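PDB 3QXB: putative Xylose isomerase from Rhodospirillum rubrum, which probably acts as an isomerase and binds manganese and iron ions in a TIM barrel like that of xylose isomerase. Local coordinates for residues R157-I161 / D199-T204; N99-P104 / M133-S139; R68-I73 / D121-M126; Y54-L58 / G92-Y96. All coordinates share one frame; numbering follows the deposited sequence. Where two conformers were deposited one is given.

Contact 1 of 4, residues R157-I161 / D199-T204; sequences RDMWI and DLDGRT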
loop_
_atom_site.group_PDB
_atom_site.type_symbol
_atom_site.label_atom_id
_atom_site.label_comp_id
_atom_site.label_asym_id
_atom_site.label_seq_id
_atom_site.Cartn_x
_atom_site.Cartn_y
_atom_site.Cartn_z
ATOM N N ARG A 157 17.812 -15.795 -4.868
ATOM C CA ARG A 157 17.962 -17.049 -4.109
ATOM C C ARG A 157 19.178 -17.002 -3.173
ATOM O O ARG A 157 19.083 -17.364 -2.003
ATOM C CB ARG A 157 18.032 -18.255 -5.084
ATOM C CG ARG A 157 18.982 -19.395 -4.694
ATOM C CD ARG A 157 18.923 -20.544 -5.716
ATOM N NE ARG A 157 19.667 -20.277 -6.952
ATOM C CZ ARG A 157 19.358 -20.770 -8.146
ATOM N NH1 ARG A 157 18.308 -21.546 -8.287
ATOM N NH2 ARG A 157 20.083 -20.457 -9.215
ATOM N N ASP A 158 20.306 -16.514 -3.678
ATOM C CA ASP A 158 21.493 -16.366 -2.864
ATOM C C ASP A 158 21.217 -15.364 -1.733
ATOM O O ASP A 158 21.642 -15.569 -0.623
ATOM C CB ASP A 158 22.710 -15.931 -3.695
ATOM C CG ASP A 158 23.227 -17.037 -4.615
ATOM O OD1 ASP A 158 22.875 -18.238 -4.399
ATOM O OD2 ASP A 158 23.974 -16.696 -5.568
HETATM N N MSE A 159 20.468 -14.313 -2.008
HETATM C CA MSE A 159 20.101 -13.366 -0.948
HETATM C C MSE A 159 19.317 -14.028 0.186
HETATM O O MSE A 159 19.547 -13.719 1.360
HETATM C CB MSE A 159 19.308 -12.216 -1.506
HETATM C CG MSE A 159 20.178 -11.241 -2.286
HETATM SE SE MSE A 159 19.225 -9.754 -2.951
HETATM C CE MSE A 159 20.682 -8.790 -3.584
ATOM N N TRP A 160 18.356 -14.895 -0.159
ATOM C CA TRP A 160 17.497 -15.486 0.853
ATOM C C TRP A 160 18.280 -16.463 1.705
ATOM O O TRP A 160 17.977 -16.636 2.883
ATOM C CB TRP A 160 16.246 -16.155 0.256
ATOM C CG TRP A 160 15.118 -15.150 0.063
ATOM C CD1 TRP A 160 15.074 -14.150 -0.839
ATOM C CD2 TRP A 160 13.916 -15.053 0.828
ATOM N NE1 TRP A 160 13.916 -13.423 -0.699
ATOM C CE2 TRP A 160 13.193 -13.945 0.331
ATOM C CE3 TRP A 160 13.387 -15.768 1.903
ATOM C CZ2 TRP A 160 11.951 -13.580 0.835
ATOM C CZ3 TRP A 160 12.168 -15.392 2.411
ATOM C CH2 TRP A 160 11.466 -14.300 1.881
ATOM N N ILE A 161 19.275 -17.104 1.109
ATOM C CA ILE A 161 20.183 -17.950 1.859
ATOM C C ILE A 161 20.907 -17.179 2.935
ATOM O O ILE A 161 20.915 -17.591 4.088
ATOM C CB ILE A 161 21.167 -18.694 0.904
ATOM C CG1 ILE A 161 20.348 -19.700 0.079
ATOM C CG2 ILE A 161 22.323 -19.307 1.681
ATOM C CD1 ILE A 161 21.081 -20.236 -1.143
ATOM N N ASP A 199 15.090 -25.646 -4.488
ATOM C CA ASP A 199 16.341 -24.931 -4.615
ATOM C C ASP A 199 16.898 -24.587 -3.241
ATOM O O ASP A 199 18.088 -24.711 -3.011
ATOM C CB ASP A 199 16.135 -23.596 -5.401
ATOM C CG ASP A 199 16.143 -23.779 -6.908
ATOM O OD1 ASP A 199 16.372 -24.921 -7.396
ATOM O OD2 ASP A 199 15.873 -22.763 -7.618
ATOM N N LEU A 200 16.033 -24.140 -2.339
ATOM C CA LEU A 200 16.465 -23.696 -1.012
ATOM C C LEU A 200 16.620 -24.859 0.016
ATOM O O LEU A 200 17.374 -24.735 0.959
ATOM C CB LEU A 200 15.557 -22.598 -0.478
ATOM C CG LEU A 200 15.465 -21.224 -1.194
ATOM C CD1 LEU A 200 14.424 -20.294 -0.567
ATOM C CD2 LEU A 200 16.790 -20.575 -1.233
ATOM N N ASP A 201 15.928 -25.976 -0.171
ATOM C CA ASP A 201 15.998 -27.047 0.835
ATOM C C ASP A 201 17.433 -27.576 0.961
ATOM O O ASP A 201 18.112 -27.849 -0.041
ATOM C CB ASP A 201 15.032 -28.207 0.560
ATOM C CG ASP A 201 14.888 -29.139 1.774
ATOM O OD1 ASP A 201 15.018 -28.661 2.916
ATOM O OD2 ASP A 201 14.646 -30.345 1.600
ATOM N N GLY A 202 17.881 -27.697 2.208
ATOM C CA GLY A 202 19.242 -28.086 2.536
ATOM C C GLY A 202 20.307 -26.997 2.438
ATOM O O GLY A 202 21.468 -27.251 2.700
ATOM N N ARG A 203 19.939 -25.811 2.004
ATOM C CA ARG A 203 20.885 -24.722 1.794
ATOM C C ARG A 203 20.722 -23.629 2.847
ATOM O O ARG A 203 21.557 -22.734 2.919
ATOM C CB ARG A 203 20.627 -24.058 0.437
ATOM C CG ARG A 203 20.860 -24.883 -0.741
ATOM C CD ARG A 203 20.780 -24.063 -2.014
ATOM N NE ARG A 203 21.983 -23.268 -2.187
ATOM C CZ ARG A 203 22.220 -22.445 -3.211
ATOM N NH1 ARG A 203 21.352 -22.312 -4.205
ATOM N NH2 ARG A 203 23.359 -21.764 -3.240
ATOM N N THR A 204 19.645 -23.676 3.633
ATOM C CA THR A 204 19.294 -22.542 4.520
ATOM C C THR A 204 19.497 -22.964 5.972
ATOM O O THR A 204 19.232 -24.108 6.342
ATOM C CB THR A 204 17.865 -22.012 4.247
ATOM O OG1 THR A 204 16.903 -23.054 4.428
ATOM C CG2 THR A 204 17.729 -21.442 2.833
HETATM O O HOH W 1 23.370 -20.605 -5.698
#
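Ile-161 sets its terminal methyl over one face of the Arg-203 guanidinium, an example of how a hydrocarbon tip and a flat cation can share a protein surface. The methyl lies above the centre of the group, with CD1 of Ile-161 only 3.2 Å from CZ of Arg-203. This is close packing, and the isoleucine reaches it with CG1 anti to its own carbonyl carbon (chi1 -68°). Lower on the same side chain, CG1 of Ile-161 meets CD2 of Leu-200 at 3.9 Å, while the methyl of Thr-204 approaches it nearly at a right angle.

Arg-203 bends at its third torsion (chi3 76°), which carries NH2 round towards Asp-158. The direct ion pair is long, with Asp-158 OD1 3.7 Å from Arg-203 NH2, and the carboxylate and guanidinium planes stand almost perpendicular. A water in the guanidinium plane closes the gap: it donates to Asp-158 OD1 at 2.7 Å and accepts from Arg-203 NH2 at the same distance.

In the closed eight-stranded beta/alpha barrel, these residues join two neighbours of the outer helical layer, helix 146-170 and the C-terminal end of helix 190-200 with the turn behind it. Leu-200 and Trp-160 both continue inward to Val-208 on strand 208-213.

Towards the other end of the contact, the edge of the Arg-157 guanidinium meets Asp-199, its plane turned 68° from the carboxylate. NH1 of Arg-157 lies 2.8 Å from OD2 of Asp-199, but the hydrogen bond is weak and bent. Arg-157 was modelled in two conformers, which makes this salt bridge doubtful, whereas the same OD2 is also hydrogen-bonded to Tyr-153 OH.

Contact 2 of 4, residues N99-P104 / M133-S139; sequences NHFLAP and MPFGSYS
Two of the loops that follow strands of a beta/alpha barrel meet where Asn-99 faces Ser-137: one comes after helix 93-96, the other straight after strand 130-133. The first is folded into two overlapping turns, type II' from Asn-99 to Leu-102 and type I from His-100 to Ala-103, and the second runs past it, extended from Ser-137 to Ser-139.

Asn-99 works from both ends. Its backbone O receives Ser-137 N at 2.9 Å, in the carbonyl plane and on a lone pair. Its side-chain ND2 returns a bond of 2.8 Å to Ser-137 O, arriving from well above that carbonyl plane, and also donates to Lys-31 O of the second subunit. Gly-136 passes so close beneath the turn, its CA 3.2 Å from Asn-99 O, that a side chain there would strike Asn-99 O and Leu-102 N.

Leu-102 drives its two branches into the other loop. CD1 lies over one face of the Tyr-138 ring, 4.0 Å from the centroid, in a CH-pi contact, while CD2 of Leu-102 meets CE2 of Phe-135 at 4.0 Å. The carbonyl of Phe-135 is buried without a hydrogen-bond partner; its O points at the edge of the Phe-101 ring, 3.2 Å from CD2 of Phe-101. On the strand side, the bend of Met-133, a selenomethionine, at its last torsion (chi3 -79°) brings CE to 3.5 Å from CD2 of His-100.

A water links Leu-102 O to Ser-139 N, just where Ser-139 N-caps helix 140-143. Met-133 lies about 6 Å, side chain to side chain, from the metal ligand Glu-178, as befits loops at the C-terminal end of a TIM barrel, where such enzymes carry their active sites.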
loop_
_atom_site.group_PDB
_atom_site.type_symbol
_atom_site.label_atom_id
_atom_site.label_comp_id
_atom_site.label_asym_id
_atom_site.label_seq_id
_atom_site.Cartn_x
_atom_site.Cartn_y
_atom_site.Cartn_z
ATOM N N ASN A 99 9.476 -3.847 -5.607
ATOM C CA ASN A 99 9.843 -5.025 -6.375
ATOM C C ASN A 99 10.832 -5.929 -5.659
ATOM O O ASN A 99 10.907 -7.105 -5.945
ATOM C CB ASN A 99 10.338 -4.639 -7.773
ATOM C CG ASN A 99 9.196 -4.180 -8.692
ATOM O OD1 ASN A 99 8.516 -3.253 -8.355
ATOM N ND2 ASN A 99 9.015 -4.825 -9.874
ATOM N N HIS A 100 11.586 -5.374 -4.716
ATOM C CA HIS A 100 12.479 -6.143 -3.873
ATOM C C HIS A 100 13.419 -7.086 -4.654
ATOM O O HIS A 100 14.174 -6.620 -5.532
ATOM C CB HIS A 100 11.662 -6.855 -2.778
ATOM C CG HIS A 100 10.881 -5.907 -1.912
ATOM N ND1 HIS A 100 11.477 -4.871 -1.219
ATOM C CD2 HIS A 100 9.553 -5.833 -1.637
ATOM C CE1 HIS A 100 10.541 -4.202 -0.559
ATOM N NE2 HIS A 100 9.371 -4.767 -0.794
ATOM N N PHE A 101 13.363 -8.376 -4.324
ATOM C CA PHE A 101 14.358 -9.341 -4.753
ATOM C C PHE A 101 14.394 -9.626 -6.239
ATOM O O PHE A 101 15.417 -10.108 -6.756
ATOM C CB PHE A 101 14.221 -10.650 -3.967
ATOM C CG PHE A 101 14.428 -10.479 -2.488
ATOM C CD1 PHE A 101 15.736 -10.446 -1.972
ATOM C CD2 PHE A 101 13.333 -10.280 -1.617
ATOM C CE1 PHE A 101 15.952 -10.288 -0.621
ATOM C CE2 PHE A 101 13.527 -10.094 -0.267
ATOM C CZ PHE A 101 14.837 -10.104 0.246
ATOM N N LEU A 102 13.321 -9.304 -6.946
ATOM C CA LEU A 102 13.311 -9.510 -8.420
ATOM C C LEU A 102 13.423 -8.194 -9.231
ATOM O O LEU A 102 13.281 -8.179 -10.466
ATOM C CB LEU A 102 12.103 -10.339 -8.825
ATOM C CG LEU A 102 11.969 -11.692 -8.115
ATOM C CD1 LEU A 102 10.737 -12.462 -8.609
ATOM C CD2 LEU A 102 13.189 -12.591 -8.260
ATOM N N ALA A 103 13.755 -7.106 -8.532
ATOM C CA ALA A 103 13.870 -5.790 -9.144
ATOM C C ALA A 103 14.938 -5.736 -10.264
ATOM O O ALA A 103 15.846 -6.554 -10.315
ATOM C CB ALA A 103 14.173 -4.720 -8.034
ATOM N N PRO A 104 14.840 -4.750 -11.160
ATOM C CA PRO A 104 15.680 -4.777 -12.354
ATOM C C PRO A 104 17.122 -4.241 -12.195
ATOM O O PRO A 104 17.889 -4.346 -13.127
ATOM C CB PRO A 104 14.883 -3.929 -13.354
ATOM C CG PRO A 104 14.138 -2.928 -12.445
ATOM C CD PRO A 104 13.729 -3.806 -11.282
HETATM N N MSE A 133 7.253 -12.852 3.440
HETATM C CA MSE A 133 6.685 -11.939 2.483
HETATM C C MSE A 133 6.648 -12.611 1.101
HETATM O O MSE A 133 7.275 -13.666 0.907
HETATM C CB MSE A 133 7.532 -10.652 2.418
HETATM C CG MSE A 133 9.026 -10.906 2.117
HETATM SE SE MSE A 133 10.221 -9.374 2.114
HETATM C CE MSE A 133 9.768 -8.711 0.383
ATOM N N PRO A 134 5.929 -12.003 0.150
ATOM C CA PRO A 134 6.103 -12.394 -1.247
ATOM C C PRO A 134 7.537 -12.148 -1.665
ATOM O O PRO A 134 8.217 -11.285 -1.118
ATOM C CB PRO A 134 5.138 -11.483 -2.017
ATOM C CG PRO A 134 4.188 -10.926 -0.952
ATOM C CD PRO A 134 4.910 -10.955 0.335
ATOM N N PHE A 135 7.994 -12.928 -2.624
ATOM C CA PHE A 135 9.393 -12.975 -2.981
ATOM C C PHE A 135 9.875 -11.700 -3.675
ATOM O O PHE A 135 11.034 -11.328 -3.542
ATOM C CB PHE A 135 9.627 -14.180 -3.900
ATOM C CG PHE A 135 11.047 -14.658 -3.960
ATOM C CD1 PHE A 135 11.675 -15.154 -2.839
ATOM C CD2 PHE A 135 11.712 -14.712 -5.155
ATOM C CE1 PHE A 135 12.937 -15.677 -2.912
ATOM C CE2 PHE A 135 13.005 -15.208 -5.214
ATOM C CZ PHE A 135 13.613 -15.675 -4.104
ATOM N N GLY A 136 8.994 -11.051 -4.429
ATOM C CA GLY A 136 9.385 -9.853 -5.203
ATOM C C GLY A 136 8.778 -9.854 -6.583
ATOM O O GLY A 136 7.950 -10.719 -6.913
ATOM N N SER A 137 9.185 -8.897 -7.405
ATOM C CA SER A 137 8.481 -8.644 -8.636
ATOM C C SER A 137 9.387 -8.210 -9.761
ATOM O O SER A 137 10.236 -7.350 -9.569
ATOM C CB SER A 137 7.439 -7.546 -8.342
ATOM O OG SER A 137 6.618 -7.286 -9.444
ATOM N N TYR A 138 9.181 -8.770 -10.953
ATOM C CA TYR A 138 9.932 -8.359 -12.140
ATOM C C TYR A 138 9.327 -7.129 -12.758
ATOM O O TYR A 138 8.126 -6.952 -12.759
ATOM C CB TYR A 138 9.939 -9.455 -13.213
ATOM C CG TYR A 138 10.720 -10.683 -12.848
ATOM C CD1 TYR A 138 12.109 -10.656 -12.747
ATOM C CD2 TYR A 138 10.061 -11.907 -12.611
ATOM C CE1 TYR A 138 12.831 -11.809 -12.399
ATOM C CE2 TYR A 138 10.789 -13.068 -12.290
ATOM C CZ TYR A 138 12.165 -13.005 -12.164
ATOM O OH TYR A 138 12.850 -14.156 -11.854
ATOM N N SER A 139 10.166 -6.314 -13.359
ATOM C CA SER A 139 9.690 -5.195 -14.146
ATOM C C SER A 139 8.981 -5.743 -15.396
ATOM O O SER A 139 9.130 -6.917 -15.728
ATOM C CB SER A 139 10.841 -4.255 -14.537
ATOM O OG SER A 139 11.665 -4.823 -15.539
HETATM O O HOH W 2 13.071 -6.695 -12.878
#

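Contact 3 of 4, residues R68-I73 / D121-M126; sequences RDRRAI and DMTAAM. With EDO (1,2-ethanediol), chain N; EDO (1,2-ethanediol), chain L.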
loop_
_atom_site.group_PDB
_atom_site.type_symbol
_atom_site.label_atom_id
_atom_site.label_comp_id
_atom_site.label_asym_id
_atom_site.label_seq_id
_atom_site.Cartn_x
_atom_site.Cartn_y
_atom_site.Cartn_z
ATOM N N ARG A 68 11.034 2.391 16.036
ATOM C CA ARG A 68 10.384 1.259 15.422
ATOM C C ARG A 68 10.248 0.147 16.449
ATOM O O ARG A 68 9.160 -0.354 16.611
ATOM C CB ARG A 68 11.159 0.720 14.214
ATOM C CG ARG A 68 10.503 -0.482 13.547
ATOM C CD ARG A 68 11.462 -1.211 12.666
ATOM N NE ARG A 68 12.502 -1.854 13.435
ATOM C CZ ARG A 68 13.715 -2.199 12.995
ATOM N NH1 ARG A 68 14.084 -1.974 11.752
ATOM N NH2 ARG A 68 14.549 -2.824 13.819
ATOM N N ASP A 69 11.342 -0.266 17.105
ATOM C CA ASP A 69 11.280 -1.419 18.045
ATOM C C ASP A 69 10.488 -1.105 19.310
ATOM O O ASP A 69 9.824 -2.001 19.833
ATOM C CB ASP A 69 12.662 -1.987 18.442
ATOM C CG ASP A 69 13.430 -2.525 17.254
ATOM O OD1 ASP A 69 12.792 -2.789 16.206
ATOM O OD2 ASP A 69 14.663 -2.688 17.397
ATOM N N ARG A 70 10.569 0.139 19.803
ATOM C CA ARG A 70 9.756 0.564 20.941
ATOM C C ARG A 70 8.289 0.245 20.651
ATOM O O ARG A 70 7.624 -0.347 21.469
ATOM C CB ARG A 70 9.953 2.064 21.230
ATOM C CG ARG A 70 9.236 2.626 22.481
ATOM C CD ARG A 70 9.690 4.087 22.817
ATOM N NE ARG A 70 10.886 4.111 23.661
ATOM C CZ ARG A 70 11.817 5.064 23.641
ATOM N NH1 ARG A 70 11.693 6.113 22.831
ATOM N NH2 ARG A 70 12.873 4.976 24.442
ATOM N N ARG A 71 7.795 0.620 19.470
ATOM C CA ARG A 71 6.361 0.397 19.111
ATOM C C ARG A 71 6.069 -1.094 18.852
ATOM O O ARG A 71 5.122 -1.644 19.383
ATOM C CB ARG A 71 5.960 1.287 17.904
ATOM C CG ARG A 71 4.474 1.364 17.621
ATOM C CD ARG A 71 3.695 1.834 18.825
ATOM N NE ARG A 71 2.351 2.233 18.425
ATOM C CZ ARG A 71 1.453 2.801 19.218
ATOM N NH1 ARG A 71 1.704 2.998 20.480
ATOM N NH2 ARG A 71 0.292 3.164 18.723
ATOM N N ALA A 72 6.918 -1.754 18.067
ATOM C CA ALA A 72 6.775 -3.188 17.799
ATOM C C ALA A 72 6.807 -3.973 19.084
ATOM O O ALA A 72 5.963 -4.818 19.272
ATOM C CB ALA A 72 7.808 -3.678 16.826
ATOM N N ILE A 73 7.746 -3.668 19.977
ATOM C CA ILE A 73 7.801 -4.342 21.269
ATOM C C ILE A 73 6.552 -4.109 22.133
ATOM O O ILE A 73 6.075 -5.023 22.771
ATOM C CB ILE A 73 9.088 -3.995 22.050
ATOM C CG1 ILE A 73 10.301 -4.652 21.389
ATOM C CG2 ILE A 73 8.998 -4.442 23.529
ATOM C CD1 ILE A 73 11.633 -4.087 21.828
ATOM N N ASP A 121 15.177 -7.948 12.008
ATOM C CA ASP A 121 15.537 -7.204 13.266
ATOM C C ASP A 121 14.312 -6.879 14.126
ATOM O O ASP A 121 14.233 -7.180 15.344
ATOM C CB ASP A 121 16.302 -5.936 12.959
ATOM C CG ASP A 121 17.676 -6.185 12.417
ATOM O OD1 ASP A 121 18.262 -7.281 12.595
ATOM O OD2 ASP A 121 18.182 -5.275 11.777
HETATM N N MSE A 122 13.320 -6.293 13.493
HETATM C CA MSE A 122 12.038 -5.994 14.196
HETATM C C MSE A 122 11.344 -7.238 14.758
HETATM O O MSE A 122 10.818 -7.288 15.919
HETATM C CB MSE A 122 11.111 -5.274 13.181
HETATM C CG MSE A 122 9.832 -4.656 13.781
HETATM SE SE MSE A 122 8.789 -3.921 12.307
HETATM C CE MSE A 122 8.026 -5.482 11.657
ATOM N N THR A 123 11.343 -8.292 13.964
ATOM C CA THR A 123 10.708 -9.546 14.427
ATOM C C THR A 123 11.456 -10.128 15.644
ATOM O O THR A 123 10.822 -10.585 16.604
ATOM C CB THR A 123 10.630 -10.543 13.266
ATOM O OG1 THR A 123 9.909 -9.943 12.165
ATOM C CG2 THR A 123 9.958 -11.870 13.732
ATOM N N ALA A 124 12.790 -10.123 15.627
ATOM C CA ALA A 124 13.594 -10.613 16.774
ATOM C C ALA A 124 13.347 -9.736 18.002
ATOM O O ALA A 124 13.270 -10.216 19.113
ATOM C CB ALA A 124 15.108 -10.579 16.438
ATOM N N ALA A 125 13.208 -8.441 17.793
ATOM C CA ALA A 125 12.961 -7.512 18.913
ATOM C C ALA A 125 11.651 -7.849 19.601
ATOM O O ALA A 125 11.550 -7.787 20.852
ATOM C CB ALA A 125 12.983 -6.040 18.398
HETATM N N MSE A 126 10.662 -8.258 18.798
HETATM C CA MSE A 126 9.341 -8.709 19.287
HETATM C C MSE A 126 9.341 -10.074 19.936
HETATM O O MSE A 126 8.341 -10.462 20.525
HETATM C CB MSE A 126 8.301 -8.724 18.151
HETATM C CG MSE A 126 8.041 -7.379 17.576
HETATM SE SE MSE A 126 6.920 -7.321 16.033
HETATM C CE MSE A 126 5.220 -7.477 16.906
HETATM C C1 EDO N . -0.738 4.093 22.558
HETATM O O1 EDO N . 0.557 4.277 23.133
HETATM C C2 EDO N . -0.968 4.925 21.320
HETATM O O2 EDO N . -1.868 4.262 20.413
HETATM C C1 EDO L . 5.537 3.980 23.100
HETATM O O1 EDO L . 5.026 5.096 22.332
HETATM C C2 EDO L . 5.464 2.690 22.274
HETATM O O2 EDO L . 4.067 2.378 22.097
HETATM O O HOH W 3 16.767 -2.819 11.846
#
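OD1 of Asp-69, packed against Met-122 and Ala-125 of the next helix, is gripped by two nitrogens of its neighbour Arg-68. NE of Arg-68 donates to Asp-69 OD1 over 2.9 Å and NH2 over 3.0 Å, side-on, both nearly in the guanidinium plane and from the same face of the carboxylate. The chain of Arg-68 bends at its third torsion (chi3 68°), and the guanidinium so held lays one face against CB of Met-122, which lies 3.7 Å from NE of Arg-68. Its NH1 donates to Pro-61 O and to a water that passes the link on to Asp-121 OD2; the other oxygen of Asp-121 is hydrogen-bonded to Tyr-166 OH. Were Arg-68 an alanine, Asp-69 OD1 would probably lose both of these donors and the flank of Met-122 its cover.

Here two successive helices of the barrel's outer layer, 65-81 and 106-125, pack with the axes of their short segments 9.3 Å apart at closest approach, crossing at -46°. The small residues lie at the interface: CB of Ala-72 meets CG of Met-122 and CG of Met-126 at 3.8 Å each, and CB of Ala-125 abuts CG of Asp-69 at 3.7 Å. At the rim, CG1 of Ile-73 slides alongside the Ala-125 carbonyl, and inward Met-126 continues to Ile-86 and Thr-89 on strand 85-90.

Contact 4 of 4, residues Y54-L58 / G92-Y96; sequences YTYDL and GLASY
Leaving strand 51-55, the backbone turns through Tyr-56 and Asp-57 with helix-like angles and brings Asp-57 to within 5.4 Å, CA to CA, of Gly-92, which holds the N-cap position of helix 93-96. The turn is pinned from within by an ST turn, in which Thr-55 OG1 accepts from Asp-57 N at 3.2 Å.

The carboxylate of Asp-57 then faces the first turn of the helix and takes one N-H on each oxygen. OD2 receives Leu-93 N at 2.7 Å and OD1 receives Ala-94 N at 3.0 Å, both on the syn side and somewhat out of the carboxylate plane. With CG anti to the carbonyl carbon (chi1 -79°), the acid is directed at the helix start. A water adds a further link, donating to Asp-57 OD1 at 2.6 Å and accepting from Gly-92 N and Ser-95 N. An acid remote in sequence can thus satisfy the first N-H groups of a helix. Gly-92, at the N-cap position, has no side chain, and a CB there would collide with Asp-57 OD2. An asparagine in place of Asp-57 would probably lose one of the two hydrogen bonds, leaving Leu-93 N or Ala-94 N without its acceptor.

The loops involved follow the second and third strands of the TIM barrel, close to its metal centre: Leu-93 has its side chain about 7 Å from the bound manganese. Beside the carboxylate, CD2 of Tyr-56 rests 4.3 Å from CB of Ser-95; beyond them, Tyr-56 OH bonds to Thr-131 and Ser-95 OG to His-115. Tyr-98 of the second subunit also reaches in, its hydroxyl hydrogen-bonded to Tyr-56 O.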
loop_
_atom_site.group_PDB
_atom_site.type_symbol
_atom_site.label_atom_id
_atom_site.label_comp_id
_atom_site.label_asym_id
_atom_site.label_seq_id
_atom_site.Cartn_x
_atom_site.Cartn_y
_atom_site.Cartn_z
ATOM N N TYR A 54 1.299 -10.619 12.738
ATOM C CA TYR A 54 1.481 -9.187 12.834
ATOM C C TYR A 54 1.903 -8.698 11.465
ATOM O O TYR A 54 2.658 -9.380 10.798
ATOM C CB TYR A 54 2.551 -8.917 13.870
ATOM C CG TYR A 54 2.917 -7.459 14.115
ATOM C CD1 TYR A 54 2.215 -6.677 15.039
ATOM C CD2 TYR A 54 3.997 -6.892 13.481
ATOM C CE1 TYR A 54 2.570 -5.338 15.282
ATOM C CE2 TYR A 54 4.369 -5.591 13.754
ATOM C CZ TYR A 54 3.649 -4.814 14.642
ATOM O OH TYR A 54 4.061 -3.474 14.849
ATOM N N THR A 55 1.396 -7.547 11.022
ATOM C CA THR A 55 1.712 -7.033 9.678
ATOM C C THR A 55 2.778 -5.900 9.731
ATOM O O THR A 55 2.739 -5.036 10.614
ATOM C CB THR A 55 0.434 -6.515 8.947
ATOM O OG1 THR A 55 0.770 -5.993 7.649
ATOM C CG2 THR A 55 -0.299 -5.407 9.749
ATOM N N TYR A 56 3.710 -5.900 8.786
ATOM C CA TYR A 56 4.662 -4.771 8.642
ATOM C C TYR A 56 3.921 -3.419 8.465
ATOM O O TYR A 56 4.489 -2.378 8.716
ATOM C CB TYR A 56 5.533 -4.940 7.431
ATOM C CG TYR A 56 6.466 -6.166 7.353
ATOM C CD1 TYR A 56 6.489 -7.163 8.327
ATOM C CD2 TYR A 56 7.260 -6.337 6.249
ATOM C CE1 TYR A 56 7.324 -8.263 8.183
ATOM C CE2 TYR A 56 8.074 -7.456 6.089
ATOM C CZ TYR A 56 8.112 -8.405 7.033
ATOM O OH TYR A 56 8.991 -9.490 6.877
ATOM N N ASP A 57 2.666 -3.457 8.009
ATOM C CA ASP A 57 1.814 -2.280 7.841
ATOM C C ASP A 57 1.459 -1.551 9.158
ATOM O O ASP A 57 0.857 -0.496 9.115
ATOM C CB ASP A 57 0.528 -2.629 7.052
ATOM C CG ASP A 57 0.752 -2.735 5.530
ATOM O OD1 ASP A 57 1.862 -2.446 5.002
ATOM O OD2 ASP A 57 -0.197 -3.134 4.816
ATOM N N LEU A 58 1.803 -2.100 10.319
ATOM C CA LEU A 58 1.583 -1.401 11.592
ATOM C C LEU A 58 2.856 -0.693 12.032
ATOM O O LEU A 58 2.773 0.404 12.551
ATOM C CB LEU A 58 1.134 -2.356 12.697
ATOM C CG LEU A 58 -0.323 -2.812 12.678
ATOM C CD1 LEU A 58 -0.539 -3.985 13.683
ATOM C CD2 LEU A 58 -1.208 -1.662 13.034
ATOM N N GLY A 92 2.975 -6.496 4.238
ATOM C CA GLY A 92 1.670 -5.974 3.881
ATOM C C GLY A 92 1.785 -5.111 2.632
ATOM O O GLY A 92 2.660 -5.349 1.768
ATOM N N LEU A 93 0.880 -4.138 2.498
ATOM C CA LEU A 93 0.789 -3.357 1.251
ATOM C C LEU A 93 1.936 -2.412 1.053
ATOM O O LEU A 93 2.369 -2.243 -0.073
ATOM C CB LEU A 93 -0.604 -2.656 1.077
ATOM C CG LEU A 93 -1.787 -3.689 1.127
ATOM C CD1 LEU A 93 -3.179 -3.095 0.794
ATOM C CD2 LEU A 93 -1.583 -5.008 0.266
ATOM N N ALA A 94 2.434 -1.770 2.122
ATOM C CA ALA A 94 3.582 -0.840 2.017
ATOM C C ALA A 94 4.793 -1.571 1.390
ATOM O O ALA A 94 5.440 -1.060 0.458
ATOM C CB ALA A 94 3.938 -0.281 3.377
ATOM N N SER A 95 5.016 -2.787 1.893
ATOM C CA SER A 95 6.075 -3.656 1.429
ATOM C C SER A 95 5.863 -4.113 0.000
ATOM O O SER A 95 6.785 -4.086 -0.793
ATOM C CB SER A 95 6.222 -4.910 2.333
ATOM O OG SER A 95 7.234 -5.793 1.821
ATOM N N TYR A 96 4.649 -4.536 -0.323
ATOM C CA TYR A 96 4.353 -5.156 -1.620
ATOM C C TYR A 96 4.350 -4.165 -2.746
ATOM O O TYR A 96 4.398 -4.576 -3.891
ATOM C CB TYR A 96 3.008 -5.870 -1.582
ATOM C CG TYR A 96 2.752 -6.787 -2.757
ATOM C CD1 TYR A 96 3.609 -7.855 -3.055
ATOM C CD2 TYR A 96 1.655 -6.573 -3.606
ATOM C CE1 TYR A 96 3.353 -8.692 -4.127
ATOM C CE2 TYR A 96 1.402 -7.428 -4.708
ATOM C CZ TYR A 96 2.245 -8.490 -4.940
ATOM O OH TYR A 96 1.999 -9.306 -6.025
HETATM O O HOH W 4 4.101 -3.788 4.568
#

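From the N terminus, contact 4 opens first, at the end of strand 51-55, and contact 3 opens on the following helix before contact 4 closes at 92-96, so the two cross. Contact 2 opens at 99-104, and contact 3 closes at 121-126 before contact 2 closes at 133-139, a second crossing. Contact 1 comes last, joining 157-161 to 199-204 in series with the others. Contacts 2 and 4 tie together loops after barrel strands and meet through His-100 and Ser-95; contacts 1 and 3 join outer helices. Tyr-54 and Tyr-56 of contact 4 touch selenomethionines of contact 3, and Trp-160 bridges contact 1 to the aromatic residues of contact 2.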